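Local coordinates for protein ORF99 (Acidianus Filamentous Virus 1, PDB 3DF6) that is of unknown function, though it is related to the archaeal-virus CRISPR inhibitor AcrID1 and may resemble it in role, at residues S48-N53 with F57-S62; L36-L41 with V75-Q80; V14-F17 with R21-E24. The protein carries 2 engineered substitutions. One frame throughout, in Å; residues are numbered along the deposited sequence. Where two conformers were deposited one is given.

In the fold
From the N terminus, interaction 3 comes first: it closes a tight local loop where helix 3-18 ends and the chain turns into strand 22-23 at the dimer interface. Interaction 2 closes a much longer loop, from helix 35-42 to strand 69-80, and sets that helix on the antiparallel sheet. Nested inside this loop is interaction 1, the hairpin of strands 47-53 and 56-64 that finishes one border of the sheet. Interactions 1 and 2 touch, because strands 56-64 and 69-80 are neighbours. Interaction 3 stands in series with both and is joined to interaction 2 by packing of V14 on L41. No two loops cross.

Interaction 1: residues S48-N53 with F57-S62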
loop_
_atom_site.group_PDB
_atom_site.type_symbol
_atom_site.label_atom_id
_atom_site.label_comp_id
_atom_site.label_asym_id
_atom_site.label_seq_id
_atom_site.Cartn_x
_atom_site.Cartn_y
_atom_site.Cartn_z
ATOM N N SER C 48 0.501 21.774 3.517
ATOM C CA SER C 48 0.147 20.845 4.559
ATOM C C SER C 48 -0.976 21.395 5.402
ATOM O O SER C 48 -1.165 22.611 5.489
ATOM C CB SER C 48 1.365 20.544 5.465
ATOM O OG SER C 48 1.623 21.643 6.334
ATOM N N ASN C 49 -1.703 20.461 6.009
ATOM C CA ASN C 49 -2.700 20.769 7.023
ATOM C C ASN C 49 -2.539 19.695 8.079
ATOM O O ASN C 49 -2.232 18.563 7.767
ATOM C CB ASN C 49 -4.121 20.726 6.437
ATOM C CG ASN C 49 -5.173 21.299 7.382
ATOM O OD1 ASN C 49 -4.973 22.352 8.006
ATOM N ND2 ASN C 49 -6.314 20.611 7.473
ATOM N N SER C 50 -2.709 20.070 9.339
ATOM C CA SER C 50 -2.567 19.107 10.420
ATOM C C SER C 50 -3.752 19.278 11.352
ATOM O O SER C 50 -3.997 20.378 11.815
ATOM C CB SER C 50 -1.270 19.364 11.197
ATOM O OG SER C 50 -1.158 18.510 12.317
ATOM N N ALA C 51 -4.485 18.197 11.602
ATOM C CA ALA C 51 -5.665 18.245 12.458
ATOM C C ALA C 51 -5.489 17.224 13.572
ATOM O O ALA C 51 -5.094 16.085 13.316
ATOM C CB ALA C 51 -6.916 17.933 11.646
ATOM N N GLU C 52 -5.760 17.655 14.799
ATOM C CA GLU C 52 -5.730 16.795 15.974
ATOM C C GLU C 52 -7.144 16.454 16.416
ATOM O O GLU C 52 -8.007 17.333 16.573
ATOM C CB GLU C 52 -4.989 17.477 17.133
ATOM C CG GLU C 52 -4.701 16.574 18.345
ATOM C CD GLU C 52 -4.127 17.348 19.532
ATOM O OE1 GLU C 52 -3.626 18.469 19.323
ATOM O OE2 GLU C 52 -4.189 16.848 20.677
ATOM N N ASN C 53 -7.369 15.167 16.650
ATOM C CA ASN C 53 -8.640 14.698 17.154
ATOM C C ASN C 53 -8.408 13.534 18.116
ATOM O O ASN C 53 -7.807 12.542 17.725
ATOM C CB ASN C 53 -9.499 14.258 15.969
ATOM C CG ASN C 53 -10.905 13.902 16.375
ATOM O OD1 ASN C 53 -11.348 14.223 17.458
ATOM N ND2 ASN C 53 -11.610 13.214 15.495
ATOM N N PHE C 57 -3.222 12.746 15.401
ATOM C CA PHE C 57 -3.100 13.652 14.255
ATOM C C PHE C 57 -3.311 13.031 12.880
ATOM O O PHE C 57 -2.708 11.989 12.531
ATOM C CB PHE C 57 -1.726 14.295 14.209
ATOM C CG PHE C 57 -1.453 15.172 15.361
ATOM C CD1 PHE C 57 -1.619 16.549 15.250
ATOM C CD2 PHE C 57 -1.063 14.635 16.578
ATOM C CE1 PHE C 57 -1.375 17.372 16.322
ATOM C CE2 PHE C 57 -0.816 15.475 17.672
ATOM C CZ PHE C 57 -0.981 16.839 17.538
ATOM N N ILE C 58 -4.130 13.709 12.070
ATOM C CA ILE C 58 -4.150 13.360 10.654
ATOM C C ILE C 58 -3.604 14.577 9.928
ATOM O O ILE C 58 -4.202 15.666 9.987
ATOM C CB ILE C 58 -5.524 12.994 10.094
ATOM C CG1 ILE C 58 -6.103 11.816 10.878
ATOM C CG2 ILE C 58 -5.367 12.639 8.587
ATOM C CD1 ILE C 58 -7.496 11.406 10.493
ATOM N N ASP C 59 -2.453 14.395 9.287
ATOM C CA ASP C 59 -1.900 15.434 8.437
ATOM C C ASP C 59 -2.164 15.129 6.971
ATOM O O ASP C 59 -2.119 13.980 6.545
ATOM C CB ASP C 59 -0.399 15.587 8.639
ATOM C CG ASP C 59 -0.031 16.121 10.012
ATOM O OD1 ASP C 59 -0.918 16.357 10.874
ATOM O OD2 ASP C 59 1.179 16.281 10.232
ATOM N N GLU C 60 -2.418 16.183 6.215
ATOM C CA GLU C 60 -2.637 16.083 4.791
ATOM C C GLU C 60 -1.534 16.882 4.107
ATOM O O GLU C 60 -1.423 18.080 4.324
ATOM C CB GLU C 60 -3.998 16.670 4.460
ATOM C CG GLU C 60 -4.332 16.673 2.985
ATOM C CD GLU C 60 -5.644 17.412 2.732
ATOM O OE1 GLU C 60 -6.461 17.531 3.678
ATOM O OE2 GLU C 60 -5.853 17.882 1.603
ATOM N N TYR C 61 -0.719 16.205 3.315
ATOM C CA TYR C 61 0.398 16.832 2.610
ATOM C C TYR C 61 0.124 16.803 1.121
ATOM O O TYR C 61 -0.192 15.759 0.575
ATOM C CB TYR C 61 1.684 16.080 2.894
ATOM C CG TYR C 61 1.990 15.959 4.375
ATOM C CD1 TYR C 61 2.449 17.062 5.105
ATOM C CD2 TYR C 61 1.820 14.755 5.036
ATOM C CE1 TYR C 61 2.736 16.952 6.494
ATOM C CE2 TYR C 61 2.110 14.626 6.403
ATOM C CZ TYR C 61 2.562 15.719 7.117
ATOM O OH TYR C 61 2.847 15.574 8.456
ATOM N N SER C 62 0.266 17.953 0.469
ATOM C CA SER C 62 -0.010 18.082 -0.961
ATOM C C SER C 62 1.308 18.310 -1.728
ATOM O O SER C 62 2.189 19.048 -1.256
ATOM C CB SER C 62 -1.008 19.237 -1.184
ATOM O OG SER C 62 -2.229 18.949 -0.491
#
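E52 lies across the ring of F57, its extended chain over one face of the aromatic. CG of E52 sits 4.0 Å from the centroid of the F57 ring, 18° off the normal, a CH-pi contact, and the chain then runs out past the rim so that OE1 of E52 comes 3.6 Å from CZ of F57. R79, from the next strand, makes a cation-pi contact with the opposite face, so the F57 ring is held between a glutamate chain and a guanidinium group. Next along the same face of the hairpin, OG of S50 donates to OD1 of D59 at 2.6 Å, arriving from above the carboxylate plane. S50 reaches it with OG turned away from its backbone N (chi1 175°). OD2 of D59 has its main partner in Y77 on strand 69-80, and OH of Y61 adds only a weak bond; CB of S48 rests 3.7 Å from CD1 of Y61. N49, A51, I58 and E60 project from the other face. Between the faces, N49 with E60 and A51 with I58 are the hydrogen-bonded pairs of this antiparallel hairpin; N of E60 lies 2.8 Å from O of N49. Strand 47-53 borders the sheet, while strand 56-64 continues it through backbone bonds to strand 69-80, and Y61 packs under helix 35-42 against F38 and I42.

Interaction 2: residues L36-L41 with V75-Q80; sequences LEFEEL and VEYVRQ
Y77, whose ring meets F38 across the contact, has its hydroxyl fixed from the neighbouring strand: OH of Y77 is hydrogen-bonded to OD2 of D59. The ring gets there because CG of Y77 stands between its backbone N and carbonyl carbon (chi1 62°), which sends the ring across the sheet, over strand 56-64. Its face is thereby presented to helix 35-42. F38 comes down from that helix, CG swung away from its own backbone N (chi1 -169°), and puts its edge to this face in a T-shaped stack: centroids 4.9 Å apart, planes 65° from one another. The touching atom is CZ of F38, 3.6 Å from CE2 of Y77 and set toward the rim of the tyrosine ring. Beside it, CE1 of F38 packs 3.8 Å from CG1 of V75, while CD2 of L41 approaches the same methyl more loosely, at 4.4 Å. R79 lays a face of its guanidinium over CE1 of Y77, 3.8 Å from the guanidinium plane. No hydrogen bond joins helix to strand here. The buried contact is apolar and aromatic; F38 also stacks on Y85 and touches Y61, and L41 packs on I90, so packing seats the helix on the sheet, while the hydroxyl's needs are met by D59, within the sheet itself.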
loop_
_atom_site.group_PDB
_atom_site.type_symbol
_atom_site.label_atom_id
_atom_site.label_comp_id
_atom_site.label_asym_id
_atom_site.label_seq_id
_atom_site.Cartn_x
_atom_site.Cartn_y
_atom_site.Cartn_z
ATOM N N LEU C 36 13.604 11.360 12.084
ATOM C CA LEU C 36 14.317 11.255 10.805
ATOM C C LEU C 36 13.567 10.418 9.788
ATOM O O LEU C 36 13.511 10.786 8.612
ATOM C CB LEU C 36 15.731 10.686 10.993
ATOM C CG LEU C 36 16.692 11.631 11.707
ATOM C CD1 LEU C 36 17.914 10.878 12.248
ATOM C CD2 LEU C 36 17.107 12.807 10.814
ATOM N N GLU C 37 13.016 9.291 10.243
ATOM C CA GLU C 37 12.225 8.441 9.368
ATOM C C GLU C 37 10.930 9.164 8.947
ATOM O O GLU C 37 10.562 9.137 7.754
ATOM C CB GLU C 37 11.945 7.066 10.022
ATOM C CG GLU C 37 13.228 6.364 10.626
ATOM C CD GLU C 37 12.911 4.999 11.252
ATOM O OE1 GLU C 37 11.954 4.909 12.074
ATOM O OE2 GLU C 37 13.625 4.002 10.925
ATOM N N PHE C 38 10.253 9.796 9.907
ATOM C CA PHE C 38 9.006 10.524 9.637
ATOM C C PHE C 38 9.209 11.644 8.608
ATOM O O PHE C 38 8.401 11.808 7.699
ATOM C CB PHE C 38 8.395 11.039 10.948
ATOM C CG PHE C 38 6.975 11.564 10.814
ATOM C CD1 PHE C 38 5.904 10.696 10.710
ATOM C CD2 PHE C 38 6.722 12.932 10.856
ATOM C CE1 PHE C 38 4.589 11.175 10.589
ATOM C CE2 PHE C 38 5.409 13.431 10.750
ATOM C CZ PHE C 38 4.339 12.530 10.604
ATOM N N GLU C 39 10.302 12.384 8.750
ATOM C CA GLU C 39 10.682 13.453 7.828
ATOM C C GLU C 39 11.019 12.948 6.427
ATOM O O GLU C 39 10.633 13.549 5.406
ATOM C CB GLU C 39 11.834 14.274 8.436
ATOM C CG GLU C 39 11.327 15.145 9.558
ATOM C CD GLU C 39 12.408 15.893 10.295
ATOM O OE1 GLU C 39 13.610 15.708 9.984
ATOM O OE2 GLU C 39 12.032 16.676 11.202
ATOM N N GLU C 40 11.718 11.832 6.393
ATOM C CA GLU C 40 12.000 11.116 5.164
ATOM C C GLU C 40 10.715 10.664 4.464
ATOM O O GLU C 40 10.620 10.752 3.245
ATOM C CB GLU C 40 12.918 9.924 5.472
ATOM C CG GLU C 40 13.464 9.208 4.269
ATOM C CD GLU C 40 14.277 10.088 3.339
ATOM O OE1 GLU C 40 14.999 10.997 3.824
ATOM O OE2 GLU C 40 14.199 9.841 2.109
ATOM N N LEU C 41 9.737 10.200 5.243
ATOM C CA LEU C 41 8.444 9.735 4.730
ATOM C C LEU C 41 7.678 10.827 3.959
ATOM O O LEU C 41 7.140 10.584 2.871
ATOM C CB LEU C 41 7.569 9.243 5.892
ATOM C CG LEU C 41 6.190 8.623 5.586
ATOM C CD1 LEU C 41 6.349 7.277 4.877
ATOM C CD2 LEU C 41 5.371 8.445 6.864
ATOM N N VAL C 75 -1.350 11.152 6.570
ATOM C CA VAL C 75 -0.628 10.345 7.556
ATOM C C VAL C 75 -1.320 10.507 8.897
ATOM O O VAL C 75 -1.431 11.612 9.419
ATOM C CB VAL C 75 0.882 10.744 7.694
ATOM C CG1 VAL C 75 1.598 9.816 8.669
ATOM C CG2 VAL C 75 1.586 10.711 6.338
ATOM N N GLU C 76 -1.822 9.404 9.428
ATOM C CA GLU C 76 -2.463 9.397 10.721
ATOM C C GLU C 76 -1.459 8.897 11.763
ATOM O O GLU C 76 -0.890 7.815 11.604
ATOM C CB GLU C 76 -3.677 8.467 10.677
ATOM C CG GLU C 76 -4.572 8.527 11.907
ATOM C CD GLU C 76 -5.572 7.360 11.964
ATOM O OE1 GLU C 76 -5.512 6.488 11.085
ATOM O OE2 GLU C 76 -6.410 7.318 12.886
ATOM N N TYR C 77 -1.240 9.673 12.826
ATOM C CA TYR C 77 -0.207 9.322 13.800
ATOM C C TYR C 77 -0.475 9.809 15.217
ATOM O O TYR C 77 -1.286 10.730 15.439
ATOM C CB TYR C 77 1.182 9.825 13.350
ATOM C CG TYR C 77 1.310 11.336 13.207
ATOM C CD1 TYR C 77 1.794 12.128 14.255
ATOM C CD2 TYR C 77 0.939 11.967 12.017
ATOM C CE1 TYR C 77 1.909 13.522 14.108
ATOM C CE2 TYR C 77 1.052 13.328 11.860
ATOM C CZ TYR C 77 1.541 14.102 12.898
ATOM O OH TYR C 77 1.639 15.452 12.705
ATOM N N VAL C 78 0.244 9.193 16.161
ATOM C CA VAL C 78 0.293 9.652 17.546
ATOM C C VAL C 78 1.717 10.139 17.855
ATOM O O VAL C 78 2.697 9.449 17.564
ATOM C CB VAL C 78 -0.157 8.551 18.523
ATOM C CG1 VAL C 78 -0.088 9.040 19.984
ATOM C CG2 VAL C 78 -1.581 8.067 18.178
ATOM N N ARG C 79 1.824 11.340 18.423
ATOM C CA ARG C 79 3.122 11.897 18.813
ATOM C C ARG C 79 3.608 11.297 20.137
ATOM O O ARG C 79 2.941 11.408 21.166
ATOM C CB ARG C 79 3.060 13.417 18.919
ATOM C CG ARG C 79 2.789 14.140 17.617
ATOM C CD ARG C 79 3.090 15.647 17.768
ATOM N NE ARG C 79 2.292 16.425 16.820
ATOM C CZ ARG C 79 2.731 16.938 15.668
ATOM N NH1 ARG C 79 4.001 16.807 15.287
ATOM N NH2 ARG C 79 1.887 17.602 14.895
ATOM N N GLN C 80 4.779 10.668 20.090
ATOM C CA GLN C 80 5.363 10.015 21.261
ATOM C C GLN C 80 6.484 10.864 21.889
ATOM O O GLN C 80 6.916 11.861 21.292
ATOM C CB GLN C 80 5.848 8.608 20.879
ATOM C CG GLN C 80 4.754 7.733 20.208
ATOM C CD GLN C 80 3.665 7.269 21.180
ATOM O OE1 GLN C 80 3.763 7.486 22.391
ATOM N NE2 GLN C 80 2.637 6.608 20.649
#

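Interaction 3: residues V14-F17 with R21-E24; sequences VDLF and RIKE. With CA (calcium ion), chain J.
The carbonyl oxygen of L16, near the C-terminal end of helix 3-18, receives two backbone N-H groups from the chain that has just turned back on it. N of R21 is 3.0 Å from O of L16 and lies nearly on the line of its C=O bond; N of I22 is 3.1 Å from O of L16 but stands well above the carbonyl plane. This double grip draws the turn tightly against the helix end. I22 packs beside it, with CD1 of I22 3.7 Å from CB of L16. One residue further, CA of F17 points its hydrogen at O of I22, 3.2 Å away and fairly straight (162°). F17 holds CG away from its backbone N (chi1 163°), which carries the ring out to the following peptide, where CE1 of F17 meets O of K23 at 3.3 Å, edge-on and near the ring plane.

The packing slackens toward R21. Its CD only brushes CD2 of L16, at 4.0 Å, before the chain bends and delivers NH2 to OG1 of T3 in the second subunit. On the helix's watery side, D15 takes no part in the packing: its OD1 binds the calcium ion at 2.3 Å, and four waters complete the observed ligands. One of those waters also donates to OD2 of D15, so the carboxylate uses one oxygen for the metal and the other for the hydration shell.

Around all this, F17 meets F25 edge-to-face at the start of strand 25-34, and OE2 of E24 is hydrogen-bonded to the backbone N of N94 on strand 84-96. L16 and I22 pack on L9 and F6 of the second subunit, respectively, while I22 and E24 pair antiparallel with one of its strands, carrying the beta structure across the interface.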
loop_
_atom_site.group_PDB
_atom_site.type_symbol
_atom_site.label_atom_id
_atom_site.label_comp_id
_atom_site.label_asym_id
_atom_site.label_seq_id
_atom_site.Cartn_x
_atom_site.Cartn_y
_atom_site.Cartn_z
ATOM N N VAL C 14 5.789 5.614 -0.502
ATOM C CA VAL C 14 5.409 7.019 -0.679
ATOM C C VAL C 14 6.138 7.608 -1.902
ATOM O O VAL C 14 5.516 8.268 -2.748
ATOM C CB VAL C 14 5.609 7.853 0.647
ATOM C CG1 VAL C 14 5.444 9.358 0.417
ATOM C CG2 VAL C 14 4.640 7.380 1.704
ATOM N N ASP C 15 7.441 7.327 -2.013
ATOM C CA ASP C 15 8.190 7.734 -3.196
ATOM C C ASP C 15 7.557 7.247 -4.512
ATOM O O ASP C 15 7.436 8.021 -5.460
ATOM C CB ASP C 15 9.635 7.252 -3.109
ATOM C CG ASP C 15 10.428 8.025 -2.088
ATOM O OD1 ASP C 15 10.001 9.146 -1.736
ATOM O OD2 ASP C 15 11.472 7.511 -1.630
ATOM N N LEU C 16 7.160 5.976 -4.548
ATOM C CA LEU C 16 6.594 5.361 -5.751
ATOM C C LEU C 16 5.218 5.958 -6.069
ATOM O O LEU C 16 4.823 6.093 -7.240
ATOM C CB LEU C 16 6.461 3.847 -5.556
ATOM C CG LEU C 16 7.746 3.031 -5.652
ATOM C CD1 LEU C 16 7.488 1.643 -5.056
ATOM C CD2 LEU C 16 8.229 2.916 -7.099
ATOM N N PHE C 17 4.495 6.289 -5.015
ATOM C CA PHE C 17 3.230 6.989 -5.126
ATOM C C PHE C 17 3.440 8.376 -5.737
ATOM O O PHE C 17 2.746 8.741 -6.698
ATOM C CB PHE C 17 2.515 7.061 -3.756
ATOM C CG PHE C 17 1.414 8.091 -3.702
ATOM C CD1 PHE C 17 0.236 7.909 -4.430
ATOM C CD2 PHE C 17 1.574 9.253 -2.950
ATOM C CE1 PHE C 17 -0.786 8.865 -4.413
ATOM C CE2 PHE C 17 0.553 10.226 -2.908
ATOM C CZ PHE C 17 -0.622 10.038 -3.652
ATOM N N ARG C 21 3.906 5.592 -10.008
ATOM C CA ARG C 21 3.976 4.158 -10.257
ATOM C C ARG C 21 2.902 3.481 -9.400
ATOM O O ARG C 21 2.129 2.621 -9.890
ATOM C CB ARG C 21 5.386 3.640 -9.965
ATOM C CG ARG C 21 6.449 4.372 -10.776
ATOM C CD ARG C 21 7.683 3.515 -11.044
ATOM N NE ARG C 21 7.393 2.365 -11.894
ATOM C CZ ARG C 21 8.326 1.645 -12.511
ATOM N NH1 ARG C 21 9.608 1.967 -12.377
ATOM N NH2 ARG C 21 7.982 0.607 -13.258
ATOM N N ILE C 22 2.839 3.886 -8.125
ATOM C CA ILE C 22 1.656 3.593 -7.317
ATOM C C ILE C 22 0.726 4.779 -7.563
ATOM O O ILE C 22 1.069 5.915 -7.249
ATOM C CB ILE C 22 1.971 3.389 -5.834
ATOM C CG1 ILE C 22 2.831 2.117 -5.628
ATOM C CG2 ILE C 22 0.679 3.261 -5.013
ATOM C CD1 ILE C 22 3.520 2.072 -4.231
ATOM N N LYS C 23 -0.419 4.524 -8.197
ATOM C CA LYS C 23 -1.338 5.600 -8.547
ATOM C C LYS C 23 -1.987 6.175 -7.276
ATOM O O LYS C 23 -2.027 7.396 -7.101
ATOM C CB LYS C 23 -2.437 5.092 -9.478
ATOM C CG LYS C 23 -1.959 4.290 -10.706
ATOM C CD LYS C 23 -0.952 5.042 -11.529
ATOM C CE LYS C 23 -0.314 4.118 -12.591
ATOM N NZ LYS C 23 0.784 4.813 -13.292
ATOM N N GLU C 24 -2.536 5.280 -6.442
ATOM C CA GLU C 24 -3.147 5.626 -5.142
ATOM C C GLU C 24 -2.966 4.438 -4.205
ATOM O O GLU C 24 -2.752 3.311 -4.667
ATOM C CB GLU C 24 -4.659 5.896 -5.299
ATOM C CG GLU C 24 -4.966 7.113 -6.183
ATOM C CD GLU C 24 -6.403 7.543 -6.058
ATOM O OE1 GLU C 24 -7.278 6.650 -6.082
ATOM O OE2 GLU C 24 -6.658 8.772 -5.921
HETATM CA CA CA J . 10.316 10.750 -0.137
HETATM O O HOH W 1 12.573 9.393 0.043
HETATM O O HOH W 2 8.865 9.210 1.088
HETATM O O HOH W 3 8.739 12.683 -0.141
HETATM O O HOH W 4 11.952 11.755 1.269
#